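Local coordinates for uncharacterized protein (Bacteroides caccae, PDB 4L7A) that is of unknown function but is probably a zinc-dependent metallopeptidase of the Peptidase_MA clan, at residues N33-D38 and A76-G81; A100-G105 and G123-L128; T129-M134 and R257-I262; N167-P170 and N175-L178; S196-E201 and D230-M235. All coordinates share one frame; numbering follows the deposited sequence.

Contacts 1 and 2 come in series along the chain; contacts 4 and 5 nest inside the loop closed by contact 3. Contact 1 joins the C-terminal ends of helices 17-35 and 59-81. Contact 2 lies about 26 Å away between centres, in loops following strands 93-98 and 115-122. Contact 3 touches both, through salt bridges of Arg257 and Arg258 to Glu79 and packing of Leu126 on Met134, and ties helix 131-153, with its HEXXH sequence, to helix 248-260. Contacts 4 and 5, centres about 15 Å apart and linked through Tyr168 and Asp198, lie in the loop between helices 160-163 and 178-181 and on helices 195-208 and 211-244. Glu201 there bonds His144, consistent with a metallopeptidase site between the two regions.

Contact 1 of 5, residues N33-D38 and A76-G81; sequences NPYNID and AYDEVG
Tyr35 and Asp78 meet across a helix-helix contact that joins the C-terminal ends of helices 17-35 and 59-81, just before the chain enters strand 38-40. The polar part is a single bond. Tyr35 OH donates to Asp78 OD2 at 2.5 Å, a short contact that reaches the carboxylate oxygen on its syn side. The ring and the carboxylate approach from opposite directions and lie nearly coplanar, their planes 22° apart. OD1 of the same carboxylate lies in the plane of the ring, beside CE1, and takes a second bond from Thr86 OG1 of helix 83-88, so both oxygens are engaged and the group's rotation is fixed. Were Asp78 an alanine, the hydroxyl of Tyr35 and Thr86 OG1 would probably be left without their shared acceptor group. Around this bond, Leu83 of helix 83-88 touches both side chains, and Lys70 and Leu74 of helix 59-81 pack on the tyrosine. The first torsion of Tyr35 (chi1 -50°) sets CG beside the backbone N and opposite the carbonyl carbon, sending the ring across the gap between backbones whose nearest CA atoms, those of Tyr35 and Asp78, are 10.4 Å apart. Directly after this tyrosine the chain leaves the helix at Asn36 with positive phi. One ring face is covered from within its own segment, Pro34 CB standing 3.7 Å above the ring plane of Tyr35.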
# COMPACT_ATOMS: atom_id res chain seq x y z
N ASN A 33 -5.50 15.28 -12.18
CA ASN A 33 -5.34 15.20 -13.62
C ASN A 33 -4.70 13.94 -14.15
O ASN A 33 -5.22 13.40 -15.11
CB ASN A 33 -4.70 16.44 -14.20
CG ASN A 33 -5.60 17.64 -14.09
OD1 ASN A 33 -6.80 17.52 -13.83
ND2 ASN A 33 -5.03 18.81 -14.22
N PRO A 34 -3.57 13.46 -13.58
CA PRO A 34 -2.98 12.25 -14.16
C PRO A 34 -3.71 10.96 -13.79
O PRO A 34 -3.72 10.01 -14.58
CB PRO A 34 -1.57 12.22 -13.57
CG PRO A 34 -1.30 13.54 -13.08
CD PRO A 34 -2.63 14.13 -12.67
N TYR A 35 -4.31 10.89 -12.59
CA TYR A 35 -4.81 9.62 -12.05
C TYR A 35 -6.27 9.57 -11.64
O TYR A 35 -6.77 8.52 -11.23
CB TYR A 35 -3.98 9.27 -10.81
CG TYR A 35 -2.50 9.35 -11.00
CD1 TYR A 35 -1.85 8.44 -11.83
CD2 TYR A 35 -1.75 10.28 -10.36
CE1 TYR A 35 -0.53 8.48 -12.01
CE2 TYR A 35 -0.38 10.32 -10.51
CZ TYR A 35 0.20 9.44 -11.36
OH TYR A 35 1.54 9.44 -11.52
N ASN A 36 -6.95 10.70 -11.72
CA ASN A 36 -8.35 10.82 -11.25
C ASN A 36 -8.49 10.40 -9.78
O ASN A 36 -9.41 9.72 -9.40
CB ASN A 36 -9.32 10.03 -12.15
CG ASN A 36 -9.21 10.43 -13.60
OD1 ASN A 36 -9.29 9.61 -14.49
ND2 ASN A 36 -9.02 11.71 -13.84
N ILE A 37 -7.55 10.81 -8.95
CA ILE A 37 -7.61 10.54 -7.52
C ILE A 37 -7.93 11.82 -6.80
O ILE A 37 -7.29 12.84 -6.99
CB ILE A 37 -6.28 9.97 -6.96
CG1 ILE A 37 -5.96 8.63 -7.60
CG2 ILE A 37 -6.37 9.83 -5.48
CD1 ILE A 37 -4.53 8.14 -7.37
N ASP A 38 -8.89 11.76 -5.91
CA ASP A 38 -9.22 12.92 -5.11
C ASP A 38 -8.47 12.76 -3.80
O ASP A 38 -8.82 11.91 -2.96
CB ASP A 38 -10.75 12.96 -4.98
CG ASP A 38 -11.27 14.18 -4.24
OD1 ASP A 38 -10.54 15.17 -3.99
OD2 ASP A 38 -12.47 14.11 -3.88
N ALA A 76 6.05 4.80 -9.22
CA ALA A 76 6.71 3.51 -9.39
C ALA A 76 5.94 2.64 -10.36
O ALA A 76 6.47 2.00 -11.27
CB ALA A 76 6.86 2.82 -8.01
N TYR A 77 4.66 2.61 -10.13
CA TYR A 77 3.74 1.94 -11.02
C TYR A 77 3.82 2.55 -12.42
O TYR A 77 3.86 1.80 -13.39
CB TYR A 77 2.32 2.02 -10.46
CG TYR A 77 1.97 1.04 -9.34
CD1 TYR A 77 2.92 0.51 -8.48
CD2 TYR A 77 0.62 0.66 -9.13
CE1 TYR A 77 2.56 -0.41 -7.44
CE2 TYR A 77 0.25 -0.19 -8.12
CZ TYR A 77 1.22 -0.74 -7.28
OH TYR A 77 0.81 -1.60 -6.33
N ASP A 78 3.90 3.88 -12.52
CA ASP A 78 4.03 4.51 -13.82
C ASP A 78 5.31 4.06 -14.49
O ASP A 78 5.28 3.68 -15.64
CB ASP A 78 4.09 6.04 -13.75
CG ASP A 78 2.77 6.70 -13.43
OD1 ASP A 78 1.71 6.06 -13.57
OD2 ASP A 78 2.82 7.91 -13.06
N GLU A 79 6.43 4.11 -13.77
CA GLU A 79 7.72 3.74 -14.34
C GLU A 79 7.74 2.32 -14.92
O GLU A 79 8.31 2.07 -15.97
CB GLU A 79 8.81 3.84 -13.27
CG GLU A 79 10.22 3.79 -13.80
CD GLU A 79 11.27 3.91 -12.67
OE1 GLU A 79 11.16 4.77 -11.77
OE2 GLU A 79 12.19 3.11 -12.69
N VAL A 80 7.14 1.37 -14.22
CA VAL A 80 7.20 -0.01 -14.68
C VAL A 80 6.03 -0.44 -15.55
O VAL A 80 6.22 -1.20 -16.47
CB VAL A 80 7.36 -0.93 -13.50
CG1 VAL A 80 7.43 -2.40 -13.96
CG2 VAL A 80 8.65 -0.54 -12.76
N GLY A 81 4.80 -0.01 -15.24
CA GLY A 81 3.61 -0.49 -15.98
C GLY A 81 2.96 0.53 -16.91
O GLY A 81 2.13 0.18 -17.70

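Contact 2 of 5, residues A100-G105 and G123-L128; sequences ASWDKG and GNWLDL
Ala100 begins the contact through its backbone: its carbonyl O approaches CD1 of the Trp125 indole at 3.5 Å, while its methyl group points away. At Ser101 the main chain itself lies over one indole face. Its CA makes a CH-pi contact with the five-membered ring, 3.7 Å from the centroid of that Trp125 ring and 20° off the normal. The indole NE1 of Trp125 donates to the carbonyl of Ser99, which directly precedes Ala100; this fixes the rotation of the ring beneath the backbone. Both partners belong to loops that leave the C-terminal ends of the neighbouring parallel strands 93-98 and 115-122, and each loop contains a type I beta turn, Trp102-Gly105 in one and Gly123-Leu126 in the other. Trp102 then continues along the same face, its CB above the six-membered ring, 4.0 Å from the centroid of that Trp125 ring. The two indoles do not stack: Trp125 CE3 comes to the edge of the Trp102 ring, 4.0 Å from Trp102 CE3. A chi1 of 45° places CG of Trp125 between its own N and carbonyl carbon, folding the indole back so that Gly123 N and Leu126 CG cover its other face. Loss of the indole to a leucine is likely to strip the Ser101-Trp102 backbone of its underlying surface and leave the Ser99 carbonyl without this donor. Tyr137 of helix 131-153 meets the Trp125 indole edge-to-face.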
# COMPACT_ATOMS: atom_id res chain seq x y z
N ALA A 100 -3.12 11.27 17.14
CA ALA A 100 -2.22 11.47 18.24
C ALA A 100 -1.09 10.44 18.27
O ALA A 100 -0.02 10.77 18.69
CB ALA A 100 -2.96 11.46 19.54
N SER A 101 -1.34 9.23 17.77
CA SER A 101 -0.31 8.21 17.68
C SER A 101 -0.67 7.15 16.64
O SER A 101 -1.75 7.22 16.00
CB SER A 101 -0.12 7.53 19.04
OG SER A 101 1.04 6.73 19.03
N TRP A 102 0.23 6.18 16.50
CA TRP A 102 0.06 5.03 15.62
C TRP A 102 -0.68 3.88 16.27
O TRP A 102 -1.05 2.94 15.59
CB TRP A 102 1.42 4.50 15.18
CG TRP A 102 2.20 3.83 16.25
CD1 TRP A 102 2.06 2.54 16.71
CD2 TRP A 102 3.28 4.40 16.98
NE1 TRP A 102 2.96 2.30 17.70
CE2 TRP A 102 3.73 3.42 17.89
CE3 TRP A 102 3.90 5.65 16.97
CZ2 TRP A 102 4.78 3.64 18.78
CZ3 TRP A 102 4.96 5.89 17.88
CH2 TRP A 102 5.39 4.88 18.76
N ASP A 103 -0.87 3.96 17.59
CA ASP A 103 -1.39 2.84 18.40
C ASP A 103 -2.84 2.38 18.11
O ASP A 103 -3.17 1.27 18.43
CB ASP A 103 -1.21 3.13 19.91
CG ASP A 103 -2.11 4.28 20.41
OD1 ASP A 103 -2.70 5.03 19.59
OD2 ASP A 103 -2.23 4.47 21.63
N LYS A 104 -3.71 3.23 17.57
CA LYS A 104 -5.05 2.79 17.14
C LYS A 104 -5.08 2.46 15.64
O LYS A 104 -6.08 2.72 15.00
CB LYS A 104 -6.10 3.91 17.28
CG LYS A 104 -6.17 4.61 18.59
CD LYS A 104 -6.92 3.85 19.60
CE LYS A 104 -7.52 4.78 20.61
NZ LYS A 104 -7.78 4.00 21.85
N GLY A 105 -4.00 1.96 15.05
CA GLY A 105 -3.98 1.75 13.59
C GLY A 105 -3.73 2.98 12.74
O GLY A 105 -3.93 4.08 13.18
N GLY A 123 0.61 11.91 11.80
CA GLY A 123 0.99 12.94 12.77
C GLY A 123 2.50 12.93 12.87
O GLY A 123 3.17 12.10 12.26
N ASN A 124 3.08 13.86 13.58
CA ASN A 124 4.53 13.98 13.48
C ASN A 124 5.25 12.94 14.38
O ASN A 124 6.46 13.01 14.51
CB ASN A 124 5.02 15.43 13.66
CG ASN A 124 4.72 15.95 15.02
OD1 ASN A 124 4.22 15.22 15.89
ND2 ASN A 124 5.06 17.21 15.25
N TRP A 125 4.50 11.98 14.96
CA TRP A 125 5.10 10.72 15.44
C TRP A 125 5.73 9.91 14.28
O TRP A 125 6.43 8.93 14.52
CB TRP A 125 4.09 9.83 16.16
CG TRP A 125 2.77 9.71 15.46
CD1 TRP A 125 1.64 10.50 15.67
CD2 TRP A 125 2.40 8.79 14.40
NE1 TRP A 125 0.64 10.11 14.83
CE2 TRP A 125 1.06 9.05 14.06
CE3 TRP A 125 3.08 7.78 13.71
CZ2 TRP A 125 0.40 8.37 13.06
CZ3 TRP A 125 2.40 7.09 12.73
CH2 TRP A 125 1.07 7.39 12.41
N LEU A 126 5.41 10.25 13.03
CA LEU A 126 5.93 9.56 11.86
C LEU A 126 7.42 9.86 11.62
O LEU A 126 7.80 11.00 11.66
CB LEU A 126 5.20 10.04 10.60
CG LEU A 126 3.96 9.34 10.09
CD1 LEU A 126 3.32 10.20 8.95
CD2 LEU A 126 4.36 7.95 9.60
N ASP A 127 8.23 8.85 11.32
CA ASP A 127 9.55 9.06 10.80
C ASP A 127 9.51 8.76 9.28
O ASP A 127 9.58 7.61 8.86
CB ASP A 127 10.56 8.16 11.51
CG ASP A 127 11.98 8.32 10.97
OD1 ASP A 127 12.21 9.13 10.03
OD2 ASP A 127 12.87 7.62 11.47
N LEU A 128 9.46 9.81 8.47
CA LEU A 128 9.09 9.66 7.06
C LEU A 128 10.12 8.96 6.19
O LEU A 128 9.78 8.37 5.15
CB LEU A 128 8.77 11.01 6.44
CG LEU A 128 7.57 11.75 7.03
CD1 LEU A 128 7.64 13.21 6.66
CD2 LEU A 128 6.28 11.14 6.54

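Contact 3 of 5, residues T129-M134 and R257-I262; sequences TNVDRM and RRTNEI
Thr129 and Thr259 are joined by one water, which donates to both of their carbonyl oxygens: 2.7 Å to Thr129 O and 3.0 Å to Thr259 O. The bridge spans the start of helix 131-153 and the end of helix 248-260, the two backbones coming to 6.0 Å between the CA atoms of Thr129 and Ile262. Beside it Val131 packs on Thr259. Its two methyls straddle Thr259: CG2 lies 3.6 Å from the carbonyl O of Thr259, and CG1 faces the side-chain oxygen, which is itself bonded to Ile255 O one turn back. The two side chains cross at about a right angle. Asn130 is the N-cap of helix 131-153, the helix bearing the HEXXH sequence characteristic of zincins; its OD1 accepts from Arg133 N at 3.0 Å, with the donor above the carbonyl plane. The capping bond closes the first turn, in which Val131 faces helix 248-260. With chi1 at 175°, Val131 sets CG1 opposite its N and leaves CG2 beside it, near Asn260 OD1 as well. Further out, methyl meets methyl at 4.0 Å between Thr129 CG2 and Ile262 CG2; Ile262 also packs on Ile68 of helix 59-81.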
# COMPACT_ATOMS: atom_id res chain seq x y z
N THR A 129 11.36 8.98 6.64
CA THR A 129 12.42 8.31 5.95
C THR A 129 12.60 6.86 6.44
O THR A 129 13.42 6.18 5.88
CB THR A 129 13.76 9.07 6.08
OG1 THR A 129 14.11 9.16 7.47
CG2 THR A 129 13.64 10.47 5.46
N ASN A 130 11.91 6.42 7.49
CA ASN A 130 12.05 5.03 7.94
C ASN A 130 11.19 4.11 7.10
O ASN A 130 9.97 4.07 7.24
CB ASN A 130 11.68 4.88 9.40
CG ASN A 130 11.97 3.49 9.91
OD1 ASN A 130 11.66 2.48 9.28
ND2 ASN A 130 12.53 3.44 11.10
N VAL A 131 11.85 3.45 6.16
CA VAL A 131 11.23 2.63 5.14
C VAL A 131 10.40 1.51 5.77
O VAL A 131 9.23 1.35 5.40
CB VAL A 131 12.27 2.05 4.18
CG1 VAL A 131 11.62 1.08 3.21
CG2 VAL A 131 12.95 3.19 3.42
N ASP A 132 10.94 0.79 6.76
CA ASP A 132 10.12 -0.25 7.44
C ASP A 132 8.85 0.29 8.06
O ASP A 132 7.80 -0.39 8.03
CB ASP A 132 10.90 -1.00 8.52
CG ASP A 132 12.00 -1.88 7.96
OD1 ASP A 132 12.01 -2.17 6.74
OD2 ASP A 132 12.85 -2.28 8.79
N ARG A 133 8.90 1.50 8.61
CA ARG A 133 7.71 2.03 9.28
C ARG A 133 6.65 2.52 8.30
O ARG A 133 5.44 2.29 8.52
CB ARG A 133 8.08 3.17 10.23
CG ARG A 133 9.05 2.83 11.36
CD ARG A 133 8.39 2.10 12.49
NE ARG A 133 8.11 0.76 12.05
CZ ARG A 133 8.92 -0.29 12.18
NH1 ARG A 133 10.08 -0.20 12.81
NH2 ARG A 133 8.54 -1.46 11.69
N MSE A 134 7.08 3.19 7.21
CA MSE A 134 6.16 3.63 6.14
C MSE A 134 5.47 2.44 5.47
O MSE A 134 4.29 2.47 5.13
CB MSE A 134 6.87 4.47 5.07
CG MSE A 134 7.48 5.70 5.66
SE MSE A 134 6.13 6.94 6.37
CE MSE A 134 5.56 7.68 4.67
N ARG A 257 14.13 1.46 -4.65
CA ARG A 257 14.97 2.58 -5.00
C ARG A 257 14.27 3.86 -4.61
O ARG A 257 14.87 4.79 -4.05
CB ARG A 257 15.24 2.58 -6.51
CG ARG A 257 16.33 3.50 -6.94
CD ARG A 257 16.30 3.80 -8.45
NE ARG A 257 15.23 4.73 -8.80
CZ ARG A 257 14.25 4.53 -9.69
NH1 ARG A 257 14.12 3.42 -10.37
NH2 ARG A 257 13.38 5.49 -9.91
N ARG A 258 12.98 3.92 -4.91
CA ARG A 258 12.22 5.13 -4.62
C ARG A 258 12.02 5.43 -3.12
O ARG A 258 12.19 6.58 -2.70
CB ARG A 258 10.90 5.12 -5.39
CG ARG A 258 11.08 5.46 -6.87
CD ARG A 258 9.85 5.07 -7.63
NE ARG A 258 9.99 5.55 -9.00
CZ ARG A 258 9.79 6.80 -9.37
NH1 ARG A 258 9.38 7.72 -8.51
NH2 ARG A 258 9.99 7.12 -10.64
N THR A 259 11.74 4.43 -2.33
CA THR A 259 11.58 4.66 -0.87
C THR A 259 12.92 5.01 -0.21
O THR A 259 12.94 5.70 0.80
CB THR A 259 10.94 3.47 -0.13
OG1 THR A 259 11.62 2.27 -0.46
CG2 THR A 259 9.53 3.28 -0.52
N ASN A 260 14.04 4.60 -0.80
CA ASN A 260 15.34 5.08 -0.29
C ASN A 260 15.70 6.49 -0.70
O ASN A 260 16.63 7.04 -0.16
CB ASN A 260 16.49 4.19 -0.75
CG ASN A 260 16.66 2.97 0.13
OD1 ASN A 260 16.22 2.92 1.30
ND2 ASN A 260 17.28 1.94 -0.45
N GLU A 261 14.97 7.05 -1.65
CA GLU A 261 15.15 8.41 -2.16
C GLU A 261 14.30 9.44 -1.43
O GLU A 261 14.35 10.62 -1.77
CB GLU A 261 14.73 8.46 -3.63
CG GLU A 261 15.74 7.91 -4.55
CD GLU A 261 15.21 7.68 -5.96
OE1 GLU A 261 14.06 8.09 -6.29
OE2 GLU A 261 15.95 7.04 -6.70
N ILE A 262 13.55 9.04 -0.41
CA ILE A 262 12.62 9.98 0.22
C ILE A 262 13.32 11.28 0.68
O ILE A 262 12.82 12.36 0.41
CB ILE A 262 11.81 9.30 1.35
CG1 ILE A 262 10.75 8.42 0.71
CG2 ILE A 262 11.19 10.31 2.30
CD1 ILE A 262 10.01 7.52 1.68
O HOH W 1 14.18 6.74 3.30

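Contact 4 of 5, residues N167-P170 and N175-L178; sequences NYTP and NRKL
Arg176, shortly before helix 178-181, reaches across to Asn167 and Thr169 with the end of its side chain, the backbones themselves staying well apart, at 9.3 Å between the CA atoms of Thr169 and Arg176. Its guanidinium grips one oxygen end-on with two nitrogens: NH1 donates to Asn167 O at 3.0 Å, and NH2 reaches that same Asn167 O at 3.1 Å. Both bonds are somewhat bent, with N-H...O angles of 148° and 143°. The carbonyl lies at the edge of the guanidinium and in its plane, so the fork holds the flat group against turning. Such a two-nitrogen clasp on a main-chain carbonyl closes the loop between helices 160-163 and 178-181 upon itself, at the surface of the protein. Over one face of the guanidinium sits Thr169, whose CG2 lies 3.7 Å from Arg176 CZ, near the centre of the group; Thr169 OG1 is close to NH2 but poorly angled for a bond. A bend at chi3 (-63°) turns the otherwise stretched arginine so that this face meets the threonine. Leu184 and Phe186 also pack on the arginine.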
# COMPACT_ATOMS: atom_id res chain seq x y z
N ASN A 167 -5.39 -25.86 3.68
CA ASN A 167 -4.71 -25.18 4.77
C ASN A 167 -5.20 -23.77 5.09
O ASN A 167 -4.66 -23.14 6.01
CB ASN A 167 -3.21 -25.14 4.46
CG ASN A 167 -2.58 -26.49 4.60
OD1 ASN A 167 -3.00 -27.25 5.41
ND2 ASN A 167 -1.62 -26.81 3.78
N TYR A 168 -6.22 -23.30 4.38
CA TYR A 168 -6.78 -21.99 4.64
C TYR A 168 -7.65 -22.01 5.91
O TYR A 168 -8.25 -22.99 6.22
CB TYR A 168 -7.62 -21.52 3.44
CG TYR A 168 -6.76 -21.08 2.26
CD1 TYR A 168 -6.07 -19.88 2.30
CD2 TYR A 168 -6.59 -21.88 1.16
CE1 TYR A 168 -5.28 -19.47 1.26
CE2 TYR A 168 -5.76 -21.47 0.06
CZ TYR A 168 -5.11 -20.26 0.15
OH TYR A 168 -4.32 -19.82 -0.87
N THR A 169 -7.70 -20.89 6.61
CA THR A 169 -8.62 -20.75 7.76
C THR A 169 -9.39 -19.44 7.59
O THR A 169 -8.97 -18.41 8.10
CB THR A 169 -7.87 -20.81 9.11
OG1 THR A 169 -6.84 -19.82 9.15
CG2 THR A 169 -7.27 -22.20 9.29
N PRO A 170 -10.49 -19.47 6.80
CA PRO A 170 -11.21 -18.22 6.47
C PRO A 170 -11.68 -17.52 7.74
O PRO A 170 -11.63 -16.34 7.81
CB PRO A 170 -12.41 -18.66 5.61
CG PRO A 170 -12.12 -20.10 5.20
CD PRO A 170 -11.03 -20.65 6.10
N ASN A 175 -5.27 -16.52 14.60
CA ASN A 175 -4.73 -17.35 15.70
C ASN A 175 -3.52 -18.19 15.32
O ASN A 175 -3.08 -19.01 16.11
CB ASN A 175 -5.82 -18.26 16.26
CG ASN A 175 -7.04 -17.47 16.72
OD1 ASN A 175 -8.18 -17.81 16.36
ND2 ASN A 175 -6.80 -16.38 17.46
N ARG A 176 -2.98 -17.98 14.12
CA ARG A 176 -1.79 -18.67 13.67
C ARG A 176 -0.73 -17.66 13.46
O ARG A 176 -0.95 -16.67 12.77
CB ARG A 176 -2.05 -19.42 12.36
CG ARG A 176 -3.09 -20.57 12.46
CD ARG A 176 -3.11 -21.43 11.23
NE ARG A 176 -3.51 -20.73 10.02
CZ ARG A 176 -3.70 -21.35 8.85
NH1 ARG A 176 -3.50 -22.65 8.75
NH2 ARG A 176 -4.11 -20.67 7.79
N LYS A 177 0.45 -17.89 14.03
CA LYS A 177 1.56 -16.96 13.87
C LYS A 177 2.37 -17.29 12.63
O LYS A 177 2.17 -18.34 12.03
CB LYS A 177 2.48 -17.01 15.11
CG LYS A 177 1.84 -16.53 16.39
CD LYS A 177 2.96 -16.19 17.39
CE LYS A 177 2.72 -14.91 18.11
NZ LYS A 177 2.29 -15.28 19.48
N LEU A 178 3.32 -16.41 12.31
CA LEU A 178 4.15 -16.53 11.14
C LEU A 178 4.93 -17.84 11.11
O LEU A 178 4.99 -18.48 10.09
CB LEU A 178 5.14 -15.35 11.06
CG LEU A 178 6.05 -15.30 9.83
CD1 LEU A 178 5.27 -15.35 8.50
CD2 LEU A 178 6.90 -14.03 9.93

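Contact 5 of 5, residues S196-E201 and D230-M235; sequences SEDIAE and DQKLAM
Lys232 and Asp198 form a buried salt bridge between helix 211-244 and helix 195-208, with Lys232 NZ donating to Asp198 OD2 at 2.7 Å. The ammonium uses the syn lone pair of that oxygen, on the side of OD1. Each end of the bridge has further partners: OD2 also takes a bond from Tyr168 OH and OD1 accepts from Tyr160 OH, so that the carboxylate is held at both oxygens, while NZ donates in addition to the carbonyl of Gly185 and is bonded to Ser164 OG. Opposite charges this close would probably favour the ionised forms of both groups in the protein interior. The helix carrying Asp198 packs on helix 131-153, where the HEXXH sequence lies, and its Glu201 OE2 is hydrogen-bonded to His144 ND1 of that sequence. The pairing resembles the gluzincins, where an acidic residue of this second helix orients a zinc-binding histidine from the second shell; here that role is only inferred. Asp198 and Lys232 cross at about a right angle. The lysine runs straight out from CG, chi2 to chi4 all within 10° of fully extended, which carries its ammonium across the gap to the aspartate; on the other side, CG of Asp198 stands opposite its own N (chi1 -176°), which swings the carboxylate out toward helix 211-244. The methylenes also line the carboxylate: Lys232 CE lies 3.4 Å from Asp198 OD2, and Lys232 CD is 3.8 Å from Asp198 OD1.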
# COMPACT_ATOMS: atom_id res chain seq x y z
N SER A 196 -7.98 -15.45 -2.24
CA SER A 196 -7.95 -14.06 -2.79
C SER A 196 -7.07 -13.12 -1.91
O SER A 196 -6.39 -12.23 -2.42
CB SER A 196 -9.36 -13.50 -2.92
OG SER A 196 -9.89 -13.44 -1.60
N GLU A 197 -7.05 -13.33 -0.61
CA GLU A 197 -6.15 -12.57 0.26
C GLU A 197 -4.69 -13.04 0.16
O GLU A 197 -3.75 -12.22 0.25
CB GLU A 197 -6.65 -12.49 1.71
CG GLU A 197 -7.65 -11.33 1.88
CD GLU A 197 -8.88 -11.56 1.09
OE1 GLU A 197 -9.61 -12.52 1.47
OE2 GLU A 197 -9.09 -10.85 0.07
N ASP A 198 -4.50 -14.34 -0.05
CA ASP A 198 -3.19 -14.96 -0.21
C ASP A 198 -2.45 -14.31 -1.40
O ASP A 198 -1.35 -13.77 -1.24
CB ASP A 198 -3.37 -16.48 -0.40
CG ASP A 198 -2.07 -17.26 -0.47
OD1 ASP A 198 -0.98 -16.69 -0.67
OD2 ASP A 198 -2.15 -18.49 -0.29
N ILE A 199 -3.06 -14.27 -2.54
CA ILE A 199 -2.38 -13.70 -3.65
C ILE A 199 -2.16 -12.15 -3.50
O ILE A 199 -1.09 -11.65 -3.89
CB ILE A 199 -3.03 -14.09 -4.96
CG1 ILE A 199 -2.16 -13.60 -6.10
CG2 ILE A 199 -4.51 -13.61 -5.06
CD1 ILE A 199 -2.64 -14.06 -7.47
N ALA A 200 -3.09 -11.41 -2.88
CA ALA A 200 -2.87 -10.00 -2.62
C ALA A 200 -1.67 -9.80 -1.65
O ALA A 200 -0.90 -8.87 -1.84
CB ALA A 200 -4.13 -9.29 -2.06
N GLU A 201 -1.53 -10.70 -0.68
CA GLU A 201 -0.44 -10.64 0.29
C GLU A 201 0.90 -11.00 -0.32
O GLU A 201 1.91 -10.36 -0.01
CB GLU A 201 -0.70 -11.56 1.47
CG GLU A 201 -1.78 -11.04 2.47
CD GLU A 201 -1.27 -9.85 3.28
OE1 GLU A 201 -0.60 -10.11 4.31
OE2 GLU A 201 -1.48 -8.68 2.88
N ASP A 230 7.61 -20.24 -3.41
CA ASP A 230 8.21 -20.09 -4.72
C ASP A 230 7.19 -20.29 -5.85
O ASP A 230 7.11 -19.50 -6.78
CB ASP A 230 9.39 -21.07 -4.89
CG ASP A 230 10.62 -20.66 -4.05
OD1 ASP A 230 10.80 -19.43 -3.82
OD2 ASP A 230 11.40 -21.55 -3.64
N GLN A 231 6.36 -21.31 -5.74
CA GLN A 231 5.36 -21.58 -6.77
C GLN A 231 4.32 -20.44 -6.88
O GLN A 231 3.96 -20.02 -8.00
CB GLN A 231 4.68 -22.90 -6.45
CG GLN A 231 3.63 -23.27 -7.43
CD GLN A 231 2.95 -24.56 -7.06
OE1 GLN A 231 3.28 -25.20 -6.08
NE2 GLN A 231 2.01 -24.97 -7.87
N LYS A 232 3.83 -19.96 -5.73
CA LYS A 232 2.89 -18.84 -5.69
C LYS A 232 3.47 -17.59 -6.31
O LYS A 232 2.84 -16.91 -7.16
CB LYS A 232 2.47 -18.55 -4.23
CG LYS A 232 1.58 -19.64 -3.69
CD LYS A 232 1.21 -19.40 -2.22
CE LYS A 232 0.20 -20.40 -1.76
NZ LYS A 232 -0.12 -20.24 -0.28
N LEU A 233 4.71 -17.28 -5.92
CA LEU A 233 5.37 -16.09 -6.47
C LEU A 233 5.61 -16.19 -7.96
O LEU A 233 5.46 -15.19 -8.66
CB LEU A 233 6.67 -15.81 -5.73
CG LEU A 233 7.52 -14.66 -6.25
CD1 LEU A 233 6.86 -13.32 -6.03
CD2 LEU A 233 8.90 -14.68 -5.56
N ALA A 234 5.97 -17.37 -8.46
CA ALA A 234 6.19 -17.50 -9.88
C ALA A 234 4.87 -17.26 -10.62
O ALA A 234 4.81 -16.59 -11.67
CB ALA A 234 6.73 -18.84 -10.22
N MSE A 235 3.79 -17.79 -10.06
CA MSE A 235 2.48 -17.64 -10.67
C MSE A 235 2.01 -16.17 -10.68
O MSE A 235 1.48 -15.68 -11.68
CB MSE A 235 1.47 -18.51 -9.95
CG MSE A 235 0.17 -18.62 -10.77
SE MSE A 235 -1.00 -20.05 -10.11
CE MSE A 235 0.08 -21.59 -10.51